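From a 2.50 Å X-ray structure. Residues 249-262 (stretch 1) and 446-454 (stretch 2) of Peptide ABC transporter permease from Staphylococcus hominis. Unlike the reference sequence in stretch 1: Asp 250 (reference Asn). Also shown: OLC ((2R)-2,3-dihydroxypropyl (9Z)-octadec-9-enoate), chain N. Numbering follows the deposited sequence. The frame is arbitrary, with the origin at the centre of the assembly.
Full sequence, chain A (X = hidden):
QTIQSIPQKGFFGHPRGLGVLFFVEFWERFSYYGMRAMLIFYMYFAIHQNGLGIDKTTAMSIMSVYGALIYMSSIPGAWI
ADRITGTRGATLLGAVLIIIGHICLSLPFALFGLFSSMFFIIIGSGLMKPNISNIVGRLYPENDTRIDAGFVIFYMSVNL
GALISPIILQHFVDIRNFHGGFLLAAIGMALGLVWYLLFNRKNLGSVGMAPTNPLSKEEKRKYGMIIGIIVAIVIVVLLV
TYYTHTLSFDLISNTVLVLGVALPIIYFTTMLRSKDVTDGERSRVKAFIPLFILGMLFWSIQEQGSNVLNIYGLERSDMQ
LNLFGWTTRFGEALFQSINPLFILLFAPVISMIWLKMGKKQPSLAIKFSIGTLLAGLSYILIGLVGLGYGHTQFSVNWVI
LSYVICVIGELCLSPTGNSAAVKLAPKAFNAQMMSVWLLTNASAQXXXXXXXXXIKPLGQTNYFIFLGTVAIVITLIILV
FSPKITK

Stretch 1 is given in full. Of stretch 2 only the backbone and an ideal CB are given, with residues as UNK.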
ATOM      1  N   PHE A 249      18.323  12.625  -1.944  1.00 59.09           N
ATOM      2  CA  PHE A 249      17.259  11.620  -1.982  1.00 56.17           C
ATOM      3  C   PHE A 249      17.448  10.609  -3.127  1.00 58.49           C
ATOM      4  O   PHE A 249      16.969   9.485  -3.015  1.00 56.66           O
ATOM      5  CB  PHE A 249      15.846  12.241  -1.985  1.00 56.14           C
ATOM      6  CG  PHE A 249      14.807  11.218  -1.598  1.00 55.56           C
ATOM      7  CD1 PHE A 249      14.719  10.754  -0.288  1.00 57.23           C
ATOM      8  CD2 PHE A 249      13.977  10.650  -2.557  1.00 56.65           C
ATOM      9  CE1 PHE A 249      13.806   9.761   0.056  1.00 56.55           C
ATOM     10  CE2 PHE A 249      13.058   9.658  -2.208  1.00 57.85           C
ATOM     11  CZ  PHE A 249      12.976   9.228  -0.904  1.00 55.19           C
ATOM     12  N   ASP A 250      18.193  10.993  -4.191  1.00 56.31           N
ATOM     13  CA  ASP A 250      18.532  10.136  -5.332  1.00 56.86           C
ATOM     14  C   ASP A 250      19.258   8.872  -4.869  1.00 61.31           C
ATOM     15  O   ASP A 250      19.063   7.827  -5.482  1.00 61.40           O
ATOM     16  CB  ASP A 250      19.382  10.887  -6.369  1.00 60.38           C
ATOM     17  CG  ASP A 250      18.664  11.975  -7.144  1.00 72.19           C
ATOM     18  OD1 ASP A 250      17.413  11.990  -7.133  1.00 73.10           O
ATOM     19  OD2 ASP A 250      19.355  12.791  -7.794  1.00 77.94           O
ATOM     20  N   LEU A 251      20.057   8.954  -3.765  1.00 56.90           N
ATOM     21  CA  LEU A 251      20.738   7.795  -3.180  1.00 56.06           C
ATOM     22  C   LEU A 251      19.680   6.770  -2.763  1.00 56.66           C
ATOM     23  O   LEU A 251      19.836   5.586  -3.068  1.00 57.37           O
ATOM     24  CB  LEU A 251      21.606   8.194  -1.965  1.00 56.55           C
ATOM     25  CG  LEU A 251      22.411   7.049  -1.310  1.00 61.90           C
ATOM     26  CD1 LEU A 251      23.866   7.065  -1.749  1.00 63.76           C
ATOM     27  CD2 LEU A 251      22.317   7.105   0.206  1.00 64.22           C
ATOM     28  N   ILE A 252      18.593   7.238  -2.109  1.00 49.04           N
ATOM     29  CA  ILE A 252      17.482   6.407  -1.646  1.00 46.14           C
ATOM     30  C   ILE A 252      16.644   5.934  -2.835  1.00 49.14           C
ATOM     31  O   ILE A 252      16.465   4.734  -2.993  1.00 49.25           O
ATOM     32  CB  ILE A 252      16.608   7.112  -0.554  1.00 47.48           C
ATOM     33  CG1 ILE A 252      17.454   7.936   0.469  1.00 47.81           C
ATOM     34  CG2 ILE A 252      15.658   6.124   0.151  1.00 46.56           C
ATOM     35  CD1 ILE A 252      18.465   7.169   1.389  1.00 51.86           C
ATOM     36  N   SER A 253      16.153   6.868  -3.674  1.00 45.48           N
ATOM     37  CA  SER A 253      15.291   6.580  -4.825  1.00 44.98           C
ATOM     38  C   SER A 253      15.918   5.611  -5.835  1.00 49.68           C
ATOM     39  O   SER A 253      15.195   4.763  -6.363  1.00 49.32           O
ATOM     40  CB  SER A 253      14.804   7.861  -5.500  1.00 47.70           C
ATOM     41  OG  SER A 253      15.782   8.436  -6.350  1.00 57.21           O
ATOM     42  N   ASN A 254      17.242   5.697  -6.071  1.00 47.44           N
ATOM     43  CA  ASN A 254      17.946   4.775  -6.978  1.00 48.40           C
ATOM     44  C   ASN A 254      18.088   3.383  -6.362  1.00 53.06           C
ATOM     45  O   ASN A 254      17.886   2.393  -7.064  1.00 53.49           O
ATOM     46  CB  ASN A 254      19.302   5.317  -7.401  1.00 49.33           C
ATOM     47  CG  ASN A 254      19.228   6.541  -8.276  1.00 69.53           C
ATOM     48  OD1 ASN A 254      18.289   6.731  -9.060  1.00 60.28           O
ATOM     49  ND2 ASN A 254      20.232   7.395  -8.165  1.00 62.82           N
ATOM     50  N   THR A 255      18.401   3.310  -5.047  1.00 49.54           N
ATOM     51  CA  THR A 255      18.534   2.053  -4.295  1.00 49.39           C
ATOM     52  C   THR A 255      17.209   1.276  -4.327  1.00 51.56           C
ATOM     53  O   THR A 255      17.201   0.089  -4.658  1.00 52.50           O
ATOM     54  CB  THR A 255      19.019   2.343  -2.856  1.00 57.16           C
ATOM     55  OG1 THR A 255      20.319   2.929  -2.908  1.00 53.50           O
ATOM     56  CG2 THR A 255      19.052   1.098  -1.974  1.00 56.96           C
ATOM     57  N   VAL A 256      16.097   1.968  -4.014  1.00 45.34           N
ATOM     58  CA  VAL A 256      14.735   1.436  -3.972  1.00 43.51           C
ATOM     59  C   VAL A 256      14.257   1.091  -5.404  1.00 48.25           C
ATOM     60  O   VAL A 256      13.488   0.149  -5.571  1.00 47.05           O
ATOM     61  CB  VAL A 256      13.796   2.386  -3.166  1.00 45.77           C
ATOM     62  CG1 VAL A 256      12.340   1.913  -3.173  1.00 44.44           C
ATOM     63  CG2 VAL A 256      14.292   2.538  -1.727  1.00 45.15           C
ATOM     64  N   LEU A 257      14.778   1.794  -6.439  1.00 47.21           N
ATOM     65  CA  LEU A 257      14.476   1.479  -7.841  1.00 47.06           C
ATOM     66  C   LEU A 257      15.106   0.114  -8.153  1.00 51.94           C
ATOM     67  O   LEU A 257      14.430  -0.753  -8.711  1.00 51.92           O
ATOM     68  CB  LEU A 257      15.009   2.566  -8.811  1.00 47.39           C
ATOM     69  CG  LEU A 257      14.962   2.253 -10.321  1.00 51.60           C
ATOM     70  CD1 LEU A 257      13.548   2.000 -10.805  1.00 50.28           C
ATOM     71  CD2 LEU A 257      15.579   3.368 -11.127  1.00 53.75           C
ATOM     72  N   VAL A 258      16.378  -0.082  -7.741  1.00 48.75           N
ATOM     73  CA  VAL A 258      17.112  -1.337  -7.919  1.00 49.66           C
ATOM     74  C   VAL A 258      16.345  -2.475  -7.228  1.00 53.98           C
ATOM     75  O   VAL A 258      16.041  -3.477  -7.881  1.00 54.12           O
ATOM     76  CB  VAL A 258      18.596  -1.220  -7.467  1.00 54.10           C
ATOM     77  CG1 VAL A 258      19.254  -2.586  -7.336  1.00 54.68           C
ATOM     78  CG2 VAL A 258      19.392  -0.344  -8.429  1.00 54.99           C
ATOM     79  N   LEU A 259      15.957  -2.267  -5.943  1.00 50.15           N
ATOM     80  CA  LEU A 259      15.188  -3.222  -5.137  1.00 49.27           C
ATOM     81  C   LEU A 259      13.839  -3.596  -5.754  1.00 52.62           C
ATOM     82  O   LEU A 259      13.481  -4.769  -5.762  1.00 52.55           O
ATOM     83  CB  LEU A 259      15.009  -2.720  -3.697  1.00 48.32           C
ATOM     84  CG  LEU A 259      16.190  -2.922  -2.752  1.00 53.32           C
ATOM     85  CD1 LEU A 259      15.966  -2.192  -1.456  1.00 52.47           C
ATOM     86  CD2 LEU A 259      16.427  -4.387  -2.470  1.00 55.99           C
ATOM     87  N   GLY A 260      13.135  -2.614  -6.302  1.00 49.03           N
ATOM     88  CA  GLY A 260      11.855  -2.827  -6.966  1.00 49.04           C
ATOM     89  C   GLY A 260      11.930  -3.642  -8.240  1.00 55.42           C
ATOM     90  O   GLY A 260      10.920  -4.191  -8.674  1.00 55.02           O
ATOM     91  N   VAL A 261      13.117  -3.724  -8.853  1.00 54.33           N
ATOM     92  CA  VAL A 261      13.344  -4.482 -10.081  1.00 55.92           C
ATOM     93  C   VAL A 261      13.902  -5.867  -9.719  1.00 60.84           C
ATOM     94  O   VAL A 261      13.433  -6.867 -10.259  1.00 61.01           O
ATOM     95  CB  VAL A 261      14.259  -3.700 -11.083  1.00 61.56           C
ATOM     96  CG1 VAL A 261      14.634  -4.553 -12.295  1.00 62.91           C
ATOM     97  CG2 VAL A 261      13.601  -2.402 -11.542  1.00 60.96           C
ATOM     98  N   ALA A 262      14.893  -5.916  -8.803  1.00 57.61           N
ATOM     99  CA  ALA A 262      15.590  -7.135  -8.388  1.00 57.68           C
ATOM    100  C   ALA A 262      14.719  -8.149  -7.646  1.00 60.37           C
ATOM    101  O   ALA A 262      14.708  -9.322  -8.038  1.00 60.71           O
ATOM    102  CB  ALA A 262      16.821  -6.788  -7.563  1.00 58.55           C
ATOM    103  N   UNK A 446       8.219   1.776  -6.421  1.00 39.58           N
ATOM    104  CA  UNK A 446       9.677   1.887  -6.609  1.00 40.58           C
ATOM    105  C   UNK A 446       9.998   2.533  -7.953  1.00 46.77           C
ATOM    106  O   UNK A 446      10.907   3.357  -8.013  1.00 48.55           O
ATOM    107  CB  UNK A 446      10.340   0.511  -6.518  1.00 40.58           C
ATOM    108  N   UNK A 447       9.255   2.171  -9.029  1.00 42.55           N
ATOM    109  CA  UNK A 447       9.407   2.768 -10.365  1.00 42.81           C
ATOM    110  C   UNK A 447       8.894   4.228 -10.298  1.00 46.09           C
ATOM    111  O   UNK A 447       9.550   5.137 -10.820  1.00 46.22           O
ATOM    112  CB  UNK A 447       8.646   1.962 -11.419  1.00 42.81           C
ATOM    113  N   UNK A 448       7.739   4.443  -9.625  1.00 41.43           N
ATOM    114  CA  UNK A 448       7.116   5.761  -9.432  1.00 40.85           C
ATOM    115  C   UNK A 448       8.060   6.838  -8.864  1.00 45.42           C
ATOM    116  O   UNK A 448       7.980   7.984  -9.303  1.00 44.66           O
ATOM    117  CB  UNK A 448       5.915   5.612  -8.496  1.00 40.85           C
ATOM    118  N   UNK A 449       8.945   6.440  -7.932  1.00 41.91           N
ATOM    119  CA  UNK A 449       9.931   7.294  -7.279  1.00 41.63           C
ATOM    120  C   UNK A 449      10.912   7.954  -8.233  1.00 48.26           C
ATOM    121  O   UNK A 449      11.433   9.033  -7.934  1.00 48.11           O
ATOM    122  CB  UNK A 449      10.712   6.474  -6.250  1.00 41.63           C
ATOM    123  N   UNK A 450      11.170   7.307  -9.391  1.00 46.03           N
ATOM    124  CA  UNK A 450      12.074   7.787 -10.444  1.00 46.57           C
ATOM    125  C   UNK A 450      11.258   8.341 -11.618  1.00 51.79           C
ATOM    126  O   UNK A 450      11.655   9.343 -12.217  1.00 52.20           O
ATOM    127  CB  UNK A 450      12.998   6.664 -10.918  1.00 46.57           C
ATOM    128  N   UNK A 451      10.113   7.691 -11.927  1.00 48.72           N
ATOM    129  CA  UNK A 451       9.165   8.035 -12.997  1.00 49.01           C
ATOM    130  C   UNK A 451       8.648   9.475 -12.887  1.00 51.99           C
ATOM    131  O   UNK A 451       8.504  10.143 -13.912  1.00 52.25           O
ATOM    132  CB  UNK A 451       7.982   7.065 -12.972  1.00 49.01           C
ATOM    133  N   UNK A 452       8.395   9.952 -11.639  1.00 47.29           N
ATOM    134  CA  UNK A 452       7.890  11.303 -11.324  1.00 46.14           C
ATOM    135  C   UNK A 452       8.808  12.402 -11.853  1.00 50.85           C
ATOM    136  O   UNK A 452       8.335  13.521 -12.060  1.00 50.54           O
ATOM    137  CB  UNK A 452       7.725  11.464  -9.811  1.00 46.14           C
ATOM    138  N   UNK A 453      10.101  12.067 -12.101  1.00 47.85           N
ATOM    139  CA  UNK A 453      11.125  12.956 -12.662  1.00 48.64           C
ATOM    140  C   UNK A 453      10.895  13.228 -14.165  1.00 55.63           C
ATOM    141  O   UNK A 453      11.560  14.099 -14.716  1.00 57.28           O
ATOM    142  CB  UNK A 453      12.512  12.346 -12.451  1.00 48.64           C
ATOM    143  N   UNK A 454       9.962  12.502 -14.822  1.00 52.83           N
ATOM    144  CA  UNK A 454       9.635  12.686 -16.242  1.00 54.34           C
ATOM    145  C   UNK A 454       8.625  13.815 -16.503  1.00 57.90           C
ATOM    146  O   UNK A 454       8.520  14.264 -17.643  1.00 58.54           O
ATOM    147  CB  UNK A 454       9.082  11.377 -16.808  1.00 54.34           C
TER
HETATM  148  C24 OLC N 513      15.704  16.445   1.073  1.00 70.18           C
HETATM  149  C5  OLC N 513      18.464   9.251   5.390  1.00 75.62           C
HETATM  150  C4  OLC N 513      17.886   9.827   4.105  1.00 75.03           C
HETATM  151  C3  OLC N 513      18.395  11.222   3.782  1.00 75.13           C
HETATM  152  C2  OLC N 513      17.817  11.804   2.497  1.00 74.83           C
HETATM  153  C21 OLC N 513      17.854  15.143   0.883  1.00 72.42           C
HETATM  154  C1  OLC N 513      18.301  13.198   2.204  1.00 75.04           C
HETATM  155  C22 OLC N 513      17.114  16.261   1.585  1.00 71.62           C
HETATM  156  O19 OLC N 513      19.338  13.661   2.607  1.00 76.87           O
HETATM  157  O25 OLC N 513      15.707  17.129  -0.171  1.00 70.82           O
HETATM  158  O23 OLC N 513      17.103  16.060   2.999  1.00 72.43           O
HETATM  159  O20 OLC N 513      17.430  13.870   1.432  1.00 72.75           O

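Two helices, running at 140° to each other with axes 8.3 Å apart at closest, bring stretch 2 against the face of stretch 1 formed by Asp 250, Ser 253, Leu 257 and Gly 260.

At position 446 the CA-to-CB bond points toward stretch 1, and the ideal CB already lies 3.3 Å from Val 256 O and 3.7 Å from Gly 260 CA. Little room remains beyond that carbon, so a very small residue, alanine or glycine, suits best. It is Ala 446, whose CB also meets Val 256 CG1 at 4.1 Å. Gly 260 reciprocates: an ideal CB there would sit 2.3 Å from Ala 446 CB, a clash. The close approach thus depends on small residues on both helices.

Position 447 points its CB away, 4.9 Å from Leu 257 CD1, but a long apolar chain could bend back toward Leu 257 and Val 261; leucine, isoleucine or methionine would serve. In Ile 447, with chi1 and chi2 both m, CD1 packs 3.7 Å from Leu 257 CD1 and 3.9 Å from Val 261 CG2.

Position 448 is out of reach of stretch 1, which therefore sets no preference; it is Asn 448, hydrogen-bonded elsewhere in the structure.

At 449 the CB direction is toward Ser 253, with the ideal CB 4.4 Å from Ser 253 CB. Small residues such as glycine, alanine or serine fit comfortably. Gly 449 leaves the backbone bare, its CA 5.9 Å from Ser 253 CA.

Position 450 also points toward stretch 1, its ideal CB 4.2 Å from Leu 257 CD2 and 5.4 Å from Ser 253 O. Serine, threonine or valine could be considered, a hydroxyl being favoured by the polar groups nearby. The residue is Thr 450. Its OG1 lies 3.7 Å from Leu 257 CD2 and joins two waters: it donates to one, 2.7 Å from OG1, that in turn donates to Ser 253 O and Ala 446 O, and accepts from another, also 2.7 Å from OG1, that is bonded to Ser 253 OG and Asn 254 OD1.

Positions 451 and 452 are out of reach and little constrained by stretch 1; they are Leu 451 and Val 452.

Position 453 points toward stretch 1 across a wide gap, with the carboxylate of Asp 250 beyond. A long basic residue, lysine or arginine, is the natural choice. Lys 453 extends with chi2 to chi4 all t, and NZ forms a salt bridge with Asp 250 OD1 at 2.8 Å, while also donating to the water held by Ser 253 OG.

Position 454 again lies beyond reach; it is Leu 454.

Stretch 2 (446-454) AINGTLVKL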
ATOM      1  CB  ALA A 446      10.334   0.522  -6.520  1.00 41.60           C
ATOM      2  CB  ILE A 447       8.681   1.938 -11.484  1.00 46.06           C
ATOM      3  CG1 ILE A 447       9.032   0.411 -11.469  1.00 46.90           C
ATOM      4  CG2 ILE A 447       8.898   2.529 -12.869  1.00 47.13           C
ATOM      5  CD1 ILE A 447      10.496  -0.023 -11.453  1.00 58.70           C
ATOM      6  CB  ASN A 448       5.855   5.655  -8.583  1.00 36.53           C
ATOM      7  CG  ASN A 448       4.662   5.144  -9.330  1.00 48.85           C
ATOM      8  OD1 ASN A 448       4.667   5.059 -10.558  1.00 42.17           O
ATOM      9  ND2 ASN A 448       3.607   4.780  -8.600  1.00 38.32           N
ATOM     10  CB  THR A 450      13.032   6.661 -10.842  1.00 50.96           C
ATOM     11  OG1 THR A 450      13.695   6.202  -9.665  1.00 47.33           O
ATOM     12  CG2 THR A 450      14.077   7.095 -11.872  1.00 50.83           C
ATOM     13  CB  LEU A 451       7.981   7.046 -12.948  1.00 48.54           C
ATOM     14  CG  LEU A 451       7.210   6.732 -14.238  1.00 53.96           C
ATOM     15  CD1 LEU A 451       8.127   6.120 -15.314  1.00 55.36           C
ATOM     16  CD2 LEU A 451       6.074   5.754 -13.945  1.00 54.51           C
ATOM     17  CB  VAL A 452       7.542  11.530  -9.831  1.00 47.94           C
ATOM     18  CG1 VAL A 452       6.304  10.741  -9.434  1.00 46.23           C
ATOM     19  CG2 VAL A 452       8.727  11.215  -8.916  1.00 47.74           C
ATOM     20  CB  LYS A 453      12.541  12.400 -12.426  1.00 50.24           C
ATOM     21  CG  LYS A 453      12.942  12.308 -10.959  1.00 52.63           C
ATOM     22  CD  LYS A 453      14.193  11.472 -10.766  1.00 53.08           C
ATOM     23  CE  LYS A 453      14.702  11.554  -9.348  1.00 57.04           C
ATOM     24  NZ  LYS A 453      15.916  10.718  -9.151  1.00 65.08           N
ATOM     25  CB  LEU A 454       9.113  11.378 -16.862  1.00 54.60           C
ATOM     26  CG  LEU A 454      10.153  10.369 -17.303  1.00 60.59           C
ATOM     27  CD1 LEU A 454       9.546   9.002 -17.395  1.00 60.44           C
ATOM     28  CD2 LEU A 454      10.772  10.759 -18.638  1.00 64.78           C
TER
HETATM   29  O   HOH W   1      15.796   7.788  -8.960  1.00 43.51           O
HETATM   30  O   HOH W   2      12.657   5.286  -7.372  1.00 46.62           O
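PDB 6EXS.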